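Long-range contacts in CysE, serine acetyltransferase (Brucella abortus, PDB 4HZD), which catalyses the transfer of an acetyl group from acetyl-coenzyme A to L-serine, giving O-acetylserine for cysteine biosynthesis: residues A[190-195]-A[210-215]; A[216-221]-A[234-239]; A[152-157]-A[172-177]; A[59-64]-A[72-77]. All coordinates share one frame; numbering follows the deposited sequence.

Contact 1: residues A[190-195]-A[210-215]; sequences VTLGGT and VLIGAG. With COA (coenzyme A), chain C.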
# COMPACT_ATOMS: atom_id res chain seq x y z
N VAL A 190 -1.79 -3.98 -32.18
CA VAL A 190 -0.89 -3.61 -33.28
C VAL A 190 0.57 -3.94 -32.96
O VAL A 190 1.04 -3.66 -31.85
CB VAL A 190 -1.06 -2.16 -33.73
CG1 VAL A 190 0.10 -1.73 -34.64
CG2 VAL A 190 -2.40 -2.01 -34.46
N THR A 191 1.24 -4.59 -33.92
CA THR A 191 2.69 -4.85 -33.83
C THR A 191 3.41 -4.04 -34.92
O THR A 191 3.12 -4.17 -36.15
CB THR A 191 3.05 -6.34 -33.99
OG1 THR A 191 2.38 -7.13 -33.01
CG2 THR A 191 4.56 -6.57 -33.80
N LEU A 192 4.33 -3.21 -34.47
CA LEU A 192 5.36 -2.68 -35.34
C LEU A 192 6.62 -3.45 -35.03
O LEU A 192 7.39 -3.09 -34.13
CB LEU A 192 5.53 -1.18 -35.14
CG LEU A 192 4.20 -0.44 -35.22
CD1 LEU A 192 4.52 1.04 -35.03
CD2 LEU A 192 3.52 -0.67 -36.56
N GLY A 193 6.77 -4.58 -35.71
CA GLY A 193 7.76 -5.57 -35.30
C GLY A 193 8.73 -6.01 -36.38
O GLY A 193 8.85 -5.35 -37.43
N GLY A 194 9.43 -7.12 -36.10
CA GLY A 194 10.46 -7.68 -36.99
C GLY A 194 10.03 -8.96 -37.69
O GLY A 194 9.11 -9.64 -37.25
N THR A 195 10.69 -9.28 -38.80
CA THR A 195 10.44 -10.51 -39.53
C THR A 195 11.09 -11.68 -38.78
O THR A 195 10.74 -12.83 -39.00
CB THR A 195 11.06 -10.47 -40.93
OG1 THR A 195 12.42 -10.03 -40.81
CG2 THR A 195 10.31 -9.52 -41.84
N VAL A 210 -0.94 8.39 -41.07
CA VAL A 210 -1.35 6.98 -41.16
C VAL A 210 -2.36 6.56 -40.06
O VAL A 210 -2.27 7.00 -38.91
CB VAL A 210 -0.10 6.04 -41.18
CG1 VAL A 210 -0.45 4.56 -41.02
CG2 VAL A 210 0.68 6.23 -42.49
N LEU A 211 -3.33 5.74 -40.46
CA LEU A 211 -4.16 4.99 -39.54
C LEU A 211 -3.86 3.48 -39.61
O LEU A 211 -3.86 2.86 -40.69
CB LEU A 211 -5.64 5.29 -39.81
CG LEU A 211 -6.74 4.37 -39.26
CD1 LEU A 211 -6.80 4.44 -37.74
CD2 LEU A 211 -8.09 4.74 -39.88
N ILE A 212 -3.60 2.89 -38.44
CA ILE A 212 -3.37 1.46 -38.34
C ILE A 212 -4.46 0.80 -37.53
O ILE A 212 -4.61 1.06 -36.31
CB ILE A 212 -1.97 1.15 -37.77
CG1 ILE A 212 -0.90 2.06 -38.43
CG2 ILE A 212 -1.67 -0.35 -37.84
CD1 ILE A 212 0.53 1.83 -37.93
N GLY A 213 -5.22 -0.06 -38.22
CA GLY A 213 -6.39 -0.73 -37.66
C GLY A 213 -6.08 -1.81 -36.64
O GLY A 213 -4.92 -2.26 -36.54
N ALA A 214 -7.10 -2.26 -35.91
CA ALA A 214 -6.93 -3.19 -34.77
C ALA A 214 -6.31 -4.50 -35.17
O ALA A 214 -6.73 -5.13 -36.17
CB ALA A 214 -8.25 -3.45 -34.05
N GLY A 215 -5.34 -4.95 -34.39
CA GLY A 215 -4.73 -6.26 -34.64
C GLY A 215 -3.78 -6.36 -35.82
O GLY A 215 -3.32 -7.46 -36.11
N1A COA C . 1.09 -14.10 -43.29
C2A COA C . 0.74 -14.47 -44.55
N3A COA C . 1.64 -14.82 -45.49
C4A COA C . 2.98 -14.81 -45.21
C5A COA C . 3.44 -14.41 -43.87
C6A COA C . 2.38 -14.05 -42.89
N6A COA C . 2.69 -13.67 -41.62
N7A COA C . 4.79 -14.50 -43.90
C8A COA C . 5.16 -14.92 -45.14
N9A COA C . 4.07 -15.10 -45.92
C1B COA C . 4.03 -15.54 -47.34
C2B COA C . 4.55 -14.47 -48.29
O2B COA C . 3.54 -13.52 -48.60
C3B COA C . 4.97 -15.30 -49.49
O3B COA C . 3.86 -15.49 -50.38
P3B COA C . 3.99 -15.35 -52.00
O7A COA C . 5.19 -16.23 -52.30
O8A COA C . 4.20 -13.87 -52.25
O9A COA C . 2.66 -15.85 -52.54
C4B COA C . 5.41 -16.63 -48.88
O4B COA C . 4.81 -16.72 -47.58
C5B COA C . 6.93 -16.74 -48.72
O5B COA C . 7.39 -15.72 -47.83
P1A COA C . 8.85 -15.75 -47.14
O1A COA C . 9.02 -14.44 -46.41
O2A COA C . 9.86 -16.17 -48.20
O3A COA C . 8.70 -16.97 -46.08
P2A COA C . 9.53 -17.10 -44.69
O4A COA C . 10.90 -16.51 -44.92
O5A COA C . 9.42 -18.52 -44.18
O6A COA C . 8.72 -16.13 -43.68
CBP COA C . 8.03 -15.89 -41.31
CCP COA C . 9.16 -15.85 -42.34
CDP COA C . 6.74 -16.36 -41.97
CEP COA C . 8.44 -16.89 -40.23
CAP COA C . 7.85 -14.46 -40.72
OAP COA C . 7.61 -13.47 -41.75
C9P COA C . 6.78 -14.32 -39.66
O9P COA C . 5.69 -13.82 -39.92
N8P COA C . 7.11 -14.77 -38.45
C7P COA C . 6.69 -14.15 -37.21
C6P COA C . 7.65 -13.05 -36.74
C5P COA C . 6.97 -12.20 -35.70
O5P COA C . 5.89 -12.54 -35.23
N4P COA C . 7.64 -11.09 -35.34
C3P COA C . 7.13 -10.01 -34.50
C2P COA C . 8.27 -9.16 -33.95
S1P COA C . 7.66 -8.17 -32.57
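Val190 CG2 lies only 3.3 Å from a main-chain oxygen, Gly213 O, the closest approach between segments 190-195 and 210-215, which pack through side chains rather than pairing their backbones. The same isopropyl group straddles Ile212. CG1, anti to the backbone N (chi1 167°), and CG2 both reach Ile212 CG2, the latter at 3.8 Å, with the two side chains meeting at about a right angle. Two residues on, Leu192 leans in from the same side of its strand, and its CD2 meets Ile212 CD1 tip to tip at 4.1 Å. The extended arm of Ile212 (chi2 180°) carries CD1 out to that meeting, so one isoleucine serves both partners, its CG2 branch taking Val190 and its longer branch Leu192. Between them Thr191 turns the other way, toward coenzyme A, where its CG2 lies 3.7 Å from the sulfur S1P. Gly193, lacking a side chain, lets S1P come to 3.8 Å from its CA. The pantetheine amide N4P gives Gly194 O a weak bond of 2.8 Å, bent to 123° at the hydrogen. Ala214 N in turn is hydrogen-bonded to O5P of another coenzyme molecule. Thr191 OG1 is held by His188 NE2 of the third subunit. Val190, Leu192 and Ile212 meet inside the left-handed beta-helix, between two of its sheets: strand 191-193 runs between 172-174 and 217-219, strand 211-212 between 185-186 and 229-230, and Ile206 of strand 205-206 reaches both Leu192 and Ile212 from a third.

Contact 2: residues A[216-221]-A[234-239]; sequences AKILGN and SVVLKS. With COA (coenzyme A), chain C.
Ile218 and Val236 stand side by side on the inner face of two parallel strands, pointing the same way, with Ile218 CG1 4.0 Å from Val236 CB. Beside them the backbones are tightly joined: Lys217 N gives to Ser234 O, Val236 N to Lys217 O at 2.7 Å, and Leu219 N to Val236 O at 2.9 Å. Ile230 of strand 229-230 packs against both Ile218 and Val236. On the outer side a second close-packed patch lies against coenzyme A. Leu219 CD1 meets Leu237 CD2 at 3.8 Å, and the other methyl of Leu237, CD1, sits over the five-membered ring of the adenine, 3.4 Å from coenzyme A N7A. Val235 CG1 approaches the adenine amino group N6A at 3.6 Å, while Leu219 CD1 faces the pantetheine oxygen O9P; Ala232 of the third subunit packs on Leu219 and Val235. Leu219 O is buried here without a partner. The looser side begins at Lys217. Of its side chain, CG is what meets Val235, 4.0 Å from Val235 CG2; bends at chi2 and chi4 then lead the chain away to Gly215 O, which NZ hydrogen-bonds. Asn221, Lys238 and Ser239 lie exposed to solvent. At the other end Ser234, whose OG is hydrogen-bonded to Ala231 O, belongs to a magnesium site with Ala232 and Gly248. Successive coils stacked in parallel register around an aliphatic interior mark the left-handed beta-helix of hexapeptide-repeat acyltransferases, to which this protein adds a coenzyme A site along the outside.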
# COMPACT_ATOMS: atom_id res chain seq x y z
N ALA A 216 -3.48 -5.25 -36.51
CA ALA A 216 -2.55 -5.30 -37.63
C ALA A 216 -1.11 -5.65 -37.18
O ALA A 216 -0.63 -5.15 -36.14
CB ALA A 216 -2.55 -3.97 -38.37
N LYS A 217 -0.43 -6.52 -37.94
CA LYS A 217 1.01 -6.74 -37.77
C LYS A 217 1.77 -6.14 -38.94
O LYS A 217 1.52 -6.51 -40.11
CB LYS A 217 1.36 -8.24 -37.68
CG LYS A 217 0.24 -9.15 -37.19
CD LYS A 217 0.14 -9.19 -35.68
CE LYS A 217 -1.15 -9.91 -35.29
NZ LYS A 217 -1.83 -9.17 -34.19
N ILE A 218 2.70 -5.23 -38.65
CA ILE A 218 3.52 -4.61 -39.68
C ILE A 218 4.96 -5.06 -39.34
O ILE A 218 5.47 -4.78 -38.23
CB ILE A 218 3.33 -3.09 -39.72
CG1 ILE A 218 1.84 -2.76 -39.90
CG2 ILE A 218 4.15 -2.48 -40.85
CD1 ILE A 218 1.50 -1.28 -39.82
N LEU A 219 5.58 -5.83 -40.25
CA LEU A 219 6.80 -6.58 -39.88
C LEU A 219 7.94 -6.34 -40.83
O LEU A 219 7.80 -6.59 -42.02
CB LEU A 219 6.56 -8.08 -39.81
CG LEU A 219 5.36 -8.57 -38.99
CD1 LEU A 219 5.21 -10.06 -39.20
CD2 LEU A 219 5.56 -8.20 -37.52
N GLY A 220 9.08 -5.89 -40.29
CA GLY A 220 10.28 -5.63 -41.10
C GLY A 220 10.63 -4.16 -41.14
O GLY A 220 9.85 -3.31 -40.72
N ASN A 221 11.82 -3.87 -41.65
CA ASN A 221 12.22 -2.51 -42.00
C ASN A 221 11.52 -2.06 -43.31
O ASN A 221 12.14 -1.98 -44.38
CB ASN A 221 13.73 -2.43 -42.11
CG ASN A 221 14.21 -1.02 -42.29
OD1 ASN A 221 13.47 -0.08 -42.04
ND2 ASN A 221 15.45 -0.86 -42.74
N SER A 234 -4.83 -6.82 -40.82
CA SER A 234 -3.81 -6.96 -41.88
C SER A 234 -2.44 -7.49 -41.40
O SER A 234 -1.95 -7.11 -40.32
CB SER A 234 -3.60 -5.63 -42.59
OG SER A 234 -4.80 -5.18 -43.18
N VAL A 235 -1.81 -8.36 -42.20
CA VAL A 235 -0.37 -8.64 -42.00
C VAL A 235 0.45 -8.01 -43.13
O VAL A 235 0.28 -8.34 -44.30
CB VAL A 235 -0.06 -10.14 -41.87
CG1 VAL A 235 1.43 -10.35 -41.68
CG2 VAL A 235 -0.83 -10.75 -40.70
N VAL A 236 1.32 -7.08 -42.77
CA VAL A 236 1.96 -6.19 -43.72
C VAL A 236 3.44 -6.49 -43.76
O VAL A 236 4.16 -6.33 -42.75
CB VAL A 236 1.67 -4.71 -43.39
CG1 VAL A 236 2.28 -3.79 -44.42
CG2 VAL A 236 0.16 -4.48 -43.33
N LEU A 237 3.89 -6.97 -44.92
CA LEU A 237 5.24 -7.50 -45.07
C LEU A 237 6.05 -6.75 -46.12
O LEU A 237 7.24 -6.98 -46.25
CB LEU A 237 5.22 -9.02 -45.39
CG LEU A 237 4.45 -9.95 -44.44
CD1 LEU A 237 4.38 -11.34 -45.07
CD2 LEU A 237 5.06 -10.01 -43.03
N LYS A 238 5.39 -5.86 -46.86
CA LYS A 238 6.05 -5.08 -47.90
C LYS A 238 5.69 -3.62 -47.72
O LYS A 238 4.60 -3.34 -47.19
CB LYS A 238 5.65 -5.60 -49.29
CG LYS A 238 5.96 -7.09 -49.45
CD LYS A 238 6.86 -7.40 -50.64
CE LYS A 238 6.12 -8.17 -51.71
NZ LYS A 238 4.75 -7.58 -51.83
N SER A 239 6.58 -2.71 -48.14
CA SER A 239 6.33 -1.27 -48.00
C SER A 239 5.00 -0.85 -48.64
O SER A 239 4.62 -1.37 -49.68
CB SER A 239 7.47 -0.42 -48.55
OG SER A 239 8.66 -0.54 -47.76
N1A COA C . 1.09 -14.10 -43.29
C2A COA C . 0.74 -14.47 -44.55
N3A COA C . 1.64 -14.82 -45.49
C4A COA C . 2.98 -14.81 -45.21
C5A COA C . 3.44 -14.41 -43.87
C6A COA C . 2.38 -14.05 -42.89
N6A COA C . 2.69 -13.67 -41.62
N7A COA C . 4.79 -14.50 -43.90
C8A COA C . 5.16 -14.92 -45.14
N9A COA C . 4.07 -15.10 -45.92
C1B COA C . 4.03 -15.54 -47.34
C2B COA C . 4.55 -14.47 -48.29
O2B COA C . 3.54 -13.52 -48.60
C3B COA C . 4.97 -15.30 -49.49
O3B COA C . 3.86 -15.49 -50.38
P3B COA C . 3.99 -15.35 -52.00
O7A COA C . 5.19 -16.23 -52.30
O8A COA C . 4.20 -13.87 -52.25
O9A COA C . 2.66 -15.85 -52.54
C4B COA C . 5.41 -16.63 -48.88
O4B COA C . 4.81 -16.72 -47.58
C5B COA C . 6.93 -16.74 -48.72
O5B COA C . 7.39 -15.72 -47.83
P1A COA C . 8.85 -15.75 -47.14
O1A COA C . 9.02 -14.44 -46.41
O2A COA C . 9.86 -16.17 -48.20
O3A COA C . 8.70 -16.97 -46.08
P2A COA C . 9.53 -17.10 -44.69
O4A COA C . 10.90 -16.51 -44.92
O5A COA C . 9.42 -18.52 -44.18
O6A COA C . 8.72 -16.13 -43.68
CBP COA C . 8.03 -15.89 -41.31
CCP COA C . 9.16 -15.85 -42.34
CDP COA C . 6.74 -16.36 -41.97
CEP COA C . 8.44 -16.89 -40.23
CAP COA C . 7.85 -14.46 -40.72
OAP COA C . 7.61 -13.47 -41.75
C9P COA C . 6.78 -14.32 -39.66
O9P COA C . 5.69 -13.82 -39.92
N8P COA C . 7.11 -14.77 -38.45
C7P COA C . 6.69 -14.15 -37.21
C6P COA C . 7.65 -13.05 -36.74
C5P COA C . 6.97 -12.20 -35.70
O5P COA C . 5.89 -12.54 -35.23
N4P COA C . 7.64 -11.09 -35.34
C3P COA C . 7.13 -10.01 -34.50
C2P COA C . 8.27 -9.16 -33.95
S1P COA C . 7.66 -8.17 -32.57

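Contact 3: residues A[152-157]-A[172-177]; sequences TDIHPA and LVVGET
His155 N gives Val174 O a hydrogen bond of 2.9 Å, and two more join the parallel strands behind it: Asp153 N to Leu172 O at 2.8 Å and Val174 N to Asp153 O. Val174 O is also 3.0 Å from a water placed to donate to it. That water lies 2.7 Å from Asp153 OD1 too, though it has more acceptors in reach than protons to give. Asp153 OD1 further accepts from Gln143 NE2, and OD2 is taken by ND1 of His168 of the third subunit, a residue of the coenzyme A pocket, so both carboxylate oxygens are satisfied. Thr152 OG1 bonds Ser146 OG of helix 136-149. The His155 ring is equally well provided for. Ala157 N donates to ND1 near the ring plane, and NE2 is hydrogen-bonded to Ala104 O of the third subunit, which is consistent with a neutral ring protonated at NE2. With CG anti to its backbone N (chi1 -166°), the ring lies beside Glu176, whose CB sits over one face, 3.7 Å from the centroid, in a CH-pi contact; Pro156 CD backs the other face. The Glu176 carboxylate stacks at the ring's rim, its plane 28° from that of the ring, and its OE1 forms a salt bridge with Arg202. As the apolar pair, Ile154 CD1 meets Leu172 CD2 at 3.9 Å. This is the pairing of the first two coils on one side of a left-handed parallel beta-helix, where the helical domain hands over to it.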
# COMPACT_ATOMS: atom_id res chain seq x y z
N THR A 152 1.20 -1.92 -23.23
CA THR A 152 1.87 -1.32 -24.38
C THR A 152 3.35 -1.57 -24.18
O THR A 152 3.95 -1.07 -23.22
CB THR A 152 1.60 0.21 -24.47
OG1 THR A 152 1.86 0.79 -23.20
CG2 THR A 152 0.12 0.50 -24.78
N ASP A 153 3.92 -2.42 -25.03
CA ASP A 153 5.34 -2.78 -24.92
C ASP A 153 6.07 -1.99 -26.02
O ASP A 153 6.07 -2.36 -27.21
CB ASP A 153 5.53 -4.31 -25.02
CG ASP A 153 6.97 -4.71 -25.09
OD1 ASP A 153 7.79 -3.78 -25.26
OD2 ASP A 153 7.31 -5.92 -24.95
N ILE A 154 6.63 -0.86 -25.63
CA ILE A 154 7.32 0.04 -26.57
C ILE A 154 8.79 0.11 -26.18
O ILE A 154 9.13 0.55 -25.07
CB ILE A 154 6.68 1.45 -26.57
CG1 ILE A 154 5.16 1.35 -26.79
CG2 ILE A 154 7.35 2.35 -27.60
CD1 ILE A 154 4.35 2.63 -26.66
N HIS A 155 9.68 -0.32 -27.08
CA HIS A 155 11.09 -0.22 -26.79
C HIS A 155 11.52 1.23 -26.65
O HIS A 155 11.12 2.08 -27.45
CB HIS A 155 11.94 -0.91 -27.84
CG HIS A 155 13.37 -1.11 -27.41
ND1 HIS A 155 14.28 -0.10 -27.40
CD2 HIS A 155 14.03 -2.23 -26.92
CE1 HIS A 155 15.46 -0.58 -26.96
NE2 HIS A 155 15.30 -1.87 -26.69
N PRO A 156 12.32 1.56 -25.60
CA PRO A 156 12.67 2.97 -25.39
C PRO A 156 13.44 3.64 -26.54
O PRO A 156 13.45 4.84 -26.59
CB PRO A 156 13.53 2.97 -24.12
CG PRO A 156 13.15 1.71 -23.39
CD PRO A 156 12.73 0.71 -24.46
N ALA A 157 14.04 2.86 -27.44
CA ALA A 157 14.80 3.41 -28.59
C ALA A 157 13.87 3.72 -29.75
O ALA A 157 14.30 4.36 -30.72
CB ALA A 157 15.89 2.43 -29.05
N LEU A 172 -0.30 -3.44 -27.89
CA LEU A 172 0.69 -2.76 -28.70
C LEU A 172 2.11 -3.21 -28.41
O LEU A 172 2.54 -3.23 -27.27
CB LEU A 172 0.59 -1.23 -28.55
CG LEU A 172 1.57 -0.37 -29.38
CD1 LEU A 172 1.25 -0.41 -30.88
CD2 LEU A 172 1.53 1.08 -28.90
N VAL A 173 2.81 -3.54 -29.49
CA VAL A 173 4.23 -3.82 -29.46
C VAL A 173 4.96 -2.97 -30.53
O VAL A 173 4.63 -2.99 -31.74
CB VAL A 173 4.54 -5.33 -29.67
CG1 VAL A 173 6.04 -5.57 -29.73
CG2 VAL A 173 3.92 -6.23 -28.60
N VAL A 174 5.98 -2.25 -30.09
CA VAL A 174 6.80 -1.44 -30.97
C VAL A 174 8.27 -1.75 -30.72
O VAL A 174 8.79 -1.56 -29.60
CB VAL A 174 6.52 0.06 -30.76
CG1 VAL A 174 7.40 0.97 -31.63
CG2 VAL A 174 5.03 0.33 -30.96
N GLY A 175 8.93 -2.19 -31.78
CA GLY A 175 10.32 -2.57 -31.72
C GLY A 175 11.32 -1.43 -31.63
O GLY A 175 11.02 -0.27 -31.90
N GLU A 176 12.52 -1.81 -31.24
CA GLU A 176 13.63 -0.92 -31.00
C GLU A 176 13.96 0.08 -32.11
O GLU A 176 14.30 1.23 -31.82
CB GLU A 176 14.86 -1.79 -30.69
CG GLU A 176 16.16 -1.02 -30.58
CD GLU A 176 17.35 -1.95 -30.43
OE1 GLU A 176 17.22 -3.14 -30.79
OE2 GLU A 176 18.39 -1.47 -29.94
N THR A 177 13.85 -0.35 -33.38
CA THR A 177 14.21 0.52 -34.50
C THR A 177 13.00 1.07 -35.27
O THR A 177 13.15 1.58 -36.40
CB THR A 177 15.17 -0.16 -35.48
OG1 THR A 177 14.47 -1.21 -36.17
CG2 THR A 177 16.39 -0.73 -34.71
O HOH W 1 9.09 -3.73 -27.60

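Contact 4: residues A[59-64]-A[72-77]; sequences IAERLG and ILRQTF
Glu61 OE2 is gripped by two waters, at 2.6 and 2.7 Å, and both reach on to Arg74 NH1, one of them through a weak bond. The pair thus meets across a helical hairpin of the N-terminal domain, helix 51-63 and helix 70-83, whose short segments run roughly antiparallel at 144°. OE2 and NH1 themselves stay 4.4 Å apart, beyond a salt bridge, and the waters sit at the guanidinium edge in its plane. The arginine's direct ion pair is with Asp71 of the same chain, through NH2; the charge of Asp71 may offset that of the neighbouring Arg74 of the fourth subunit. Below this polar rim the helices pack through aliphatic and aromatic side chains, closest at Ala60, whose small side chain lets the backbones come within 5.2 Å, Ala60 CA to Arg74 CA. Ile59 CG2 meets the edge of the Phe77 ring at CE2, 3.8 Å away, and its CD1 faces CZ; the ring in turn meets Trp87. Helices 116-132 and 136-149 flank the pair, with Thr123 against Ile59 and Leu63, and Phe138 and Leu142 against Leu73. The tightest spot lies where helix 51-63 ends. There Leu73, with CG anti to its carbonyl carbon (chi1 -58°), pushes a methyl under the last turn, its CD1 only 3.4 Å from Leu63 CB.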
# COMPACT_ATOMS: atom_id res chain seq x y z
N ILE A 59 0.24 9.99 -14.47
CA ILE A 59 0.99 8.88 -15.01
C ILE A 59 1.87 8.26 -13.94
O ILE A 59 1.94 7.03 -13.84
CB ILE A 59 1.82 9.28 -16.24
CG1 ILE A 59 0.89 9.69 -17.40
CG2 ILE A 59 2.60 8.06 -16.70
CD1 ILE A 59 1.64 10.23 -18.59
N ALA A 60 2.52 9.11 -13.13
CA ALA A 60 3.31 8.63 -12.01
C ALA A 60 2.50 7.72 -11.07
O ALA A 60 3.02 6.67 -10.66
CB ALA A 60 4.01 9.78 -11.27
N GLU A 61 1.25 8.09 -10.78
CA GLU A 61 0.37 7.34 -9.86
C GLU A 61 -0.04 6.01 -10.47
O GLU A 61 -0.15 5.01 -9.76
CB GLU A 61 -0.91 8.12 -9.48
CG GLU A 61 -0.69 9.33 -8.55
CD GLU A 61 0.06 8.98 -7.28
OE1 GLU A 61 -0.45 8.17 -6.50
OE2 GLU A 61 1.20 9.48 -7.08
N ARG A 62 -0.27 5.99 -11.78
CA ARG A 62 -0.61 4.73 -12.45
C ARG A 62 0.57 3.76 -12.46
O ARG A 62 0.40 2.56 -12.22
CB ARG A 62 -1.15 5.00 -13.87
CG ARG A 62 -2.39 5.91 -13.90
CD ARG A 62 -3.13 5.73 -15.23
NE ARG A 62 -3.92 4.51 -15.16
CZ ARG A 62 -4.70 4.00 -16.13
NH1 ARG A 62 -4.77 4.56 -17.33
NH2 ARG A 62 -5.41 2.91 -15.88
N LEU A 63 1.77 4.28 -12.66
CA LEU A 63 2.97 3.41 -12.76
C LEU A 63 3.59 3.12 -11.40
O LEU A 63 4.34 2.15 -11.24
CB LEU A 63 4.03 4.09 -13.68
CG LEU A 63 3.60 4.42 -15.11
CD1 LEU A 63 4.63 5.33 -15.77
CD2 LEU A 63 3.38 3.13 -15.89
N GLY A 64 3.33 3.99 -10.42
CA GLY A 64 3.87 3.77 -9.06
C GLY A 64 3.69 2.35 -8.51
O GLY A 64 2.65 1.75 -8.70
N ILE A 72 9.29 9.05 -7.16
CA ILE A 72 10.51 8.96 -7.95
C ILE A 72 10.19 9.12 -9.42
O ILE A 72 10.88 9.87 -10.15
CB ILE A 72 11.26 7.63 -7.70
CG1 ILE A 72 11.86 7.65 -6.26
CG2 ILE A 72 12.34 7.42 -8.77
CD1 ILE A 72 12.09 6.27 -5.65
N LEU A 73 9.11 8.47 -9.85
CA LEU A 73 8.67 8.61 -11.26
C LEU A 73 8.28 10.07 -11.57
O LEU A 73 8.66 10.59 -12.61
CB LEU A 73 7.52 7.65 -11.59
CG LEU A 73 7.79 6.16 -11.39
CD1 LEU A 73 6.57 5.32 -11.80
CD2 LEU A 73 8.98 5.81 -12.26
N ARG A 74 7.51 10.70 -10.69
CA ARG A 74 7.08 12.09 -10.91
C ARG A 74 8.25 13.09 -10.94
O ARG A 74 8.27 14.00 -11.78
CB ARG A 74 6.04 12.50 -9.87
CG ARG A 74 5.47 13.91 -9.99
CD ARG A 74 4.60 14.29 -8.78
NE ARG A 74 5.40 14.31 -7.55
CZ ARG A 74 5.36 13.39 -6.57
NH1 ARG A 74 4.52 12.36 -6.62
NH2 ARG A 74 6.16 13.54 -5.51
N GLN A 75 9.21 12.92 -10.02
CA GLN A 75 10.43 13.72 -9.97
C GLN A 75 11.29 13.54 -11.24
O GLN A 75 11.90 14.50 -11.73
CB GLN A 75 11.27 13.38 -8.72
CG GLN A 75 10.60 13.69 -7.37
CD GLN A 75 11.32 13.03 -6.19
OE1 GLN A 75 12.19 12.17 -6.35
NE2 GLN A 75 10.96 13.45 -4.97
N THR A 76 11.35 12.30 -11.75
CA THR A 76 12.05 12.00 -12.99
C THR A 76 11.34 12.63 -14.21
O THR A 76 11.98 13.32 -15.00
CB THR A 76 12.29 10.47 -13.12
OG1 THR A 76 12.86 10.02 -11.88
CG2 THR A 76 13.24 10.15 -14.27
N PHE A 77 10.03 12.42 -14.37
CA PHE A 77 9.21 13.25 -15.27
C PHE A 77 9.51 14.77 -15.23
O PHE A 77 9.71 15.38 -16.28
CB PHE A 77 7.72 13.06 -14.99
CG PHE A 77 7.00 12.26 -16.03
CD1 PHE A 77 7.00 12.67 -17.36
CD2 PHE A 77 6.28 11.12 -15.67
CE1 PHE A 77 6.33 11.92 -18.34
CE2 PHE A 77 5.61 10.36 -16.64
CZ PHE A 77 5.63 10.78 -17.96
O HOH W 2 2.95 10.18 -5.25
O HOH W 3 2.48 11.50 -8.40

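Contact 4 comes first along the chain, in the N-terminal helical domain, followed by contacts 3, 1 and 2 in the left-handed beta-helix. Contacts 2 and 3 lie in one parallel sheet, which contact 1 joins through strand 191-193, set between 172-174 and 217-219; its strand 211-212 belongs to another sheet. Centres of contacts 1 and 2 are about 7 Å apart, those of 1 and 3 about 11 Å; main-chain bonds such as Thr191 O to Ile218 N and Leu192 N to Val173 O tie them together. Contact 4 is about 34 Å from contact 2, centre to centre. Coenzyme A touches contacts 1 and 2, and all four contacts meet neighbouring subunits.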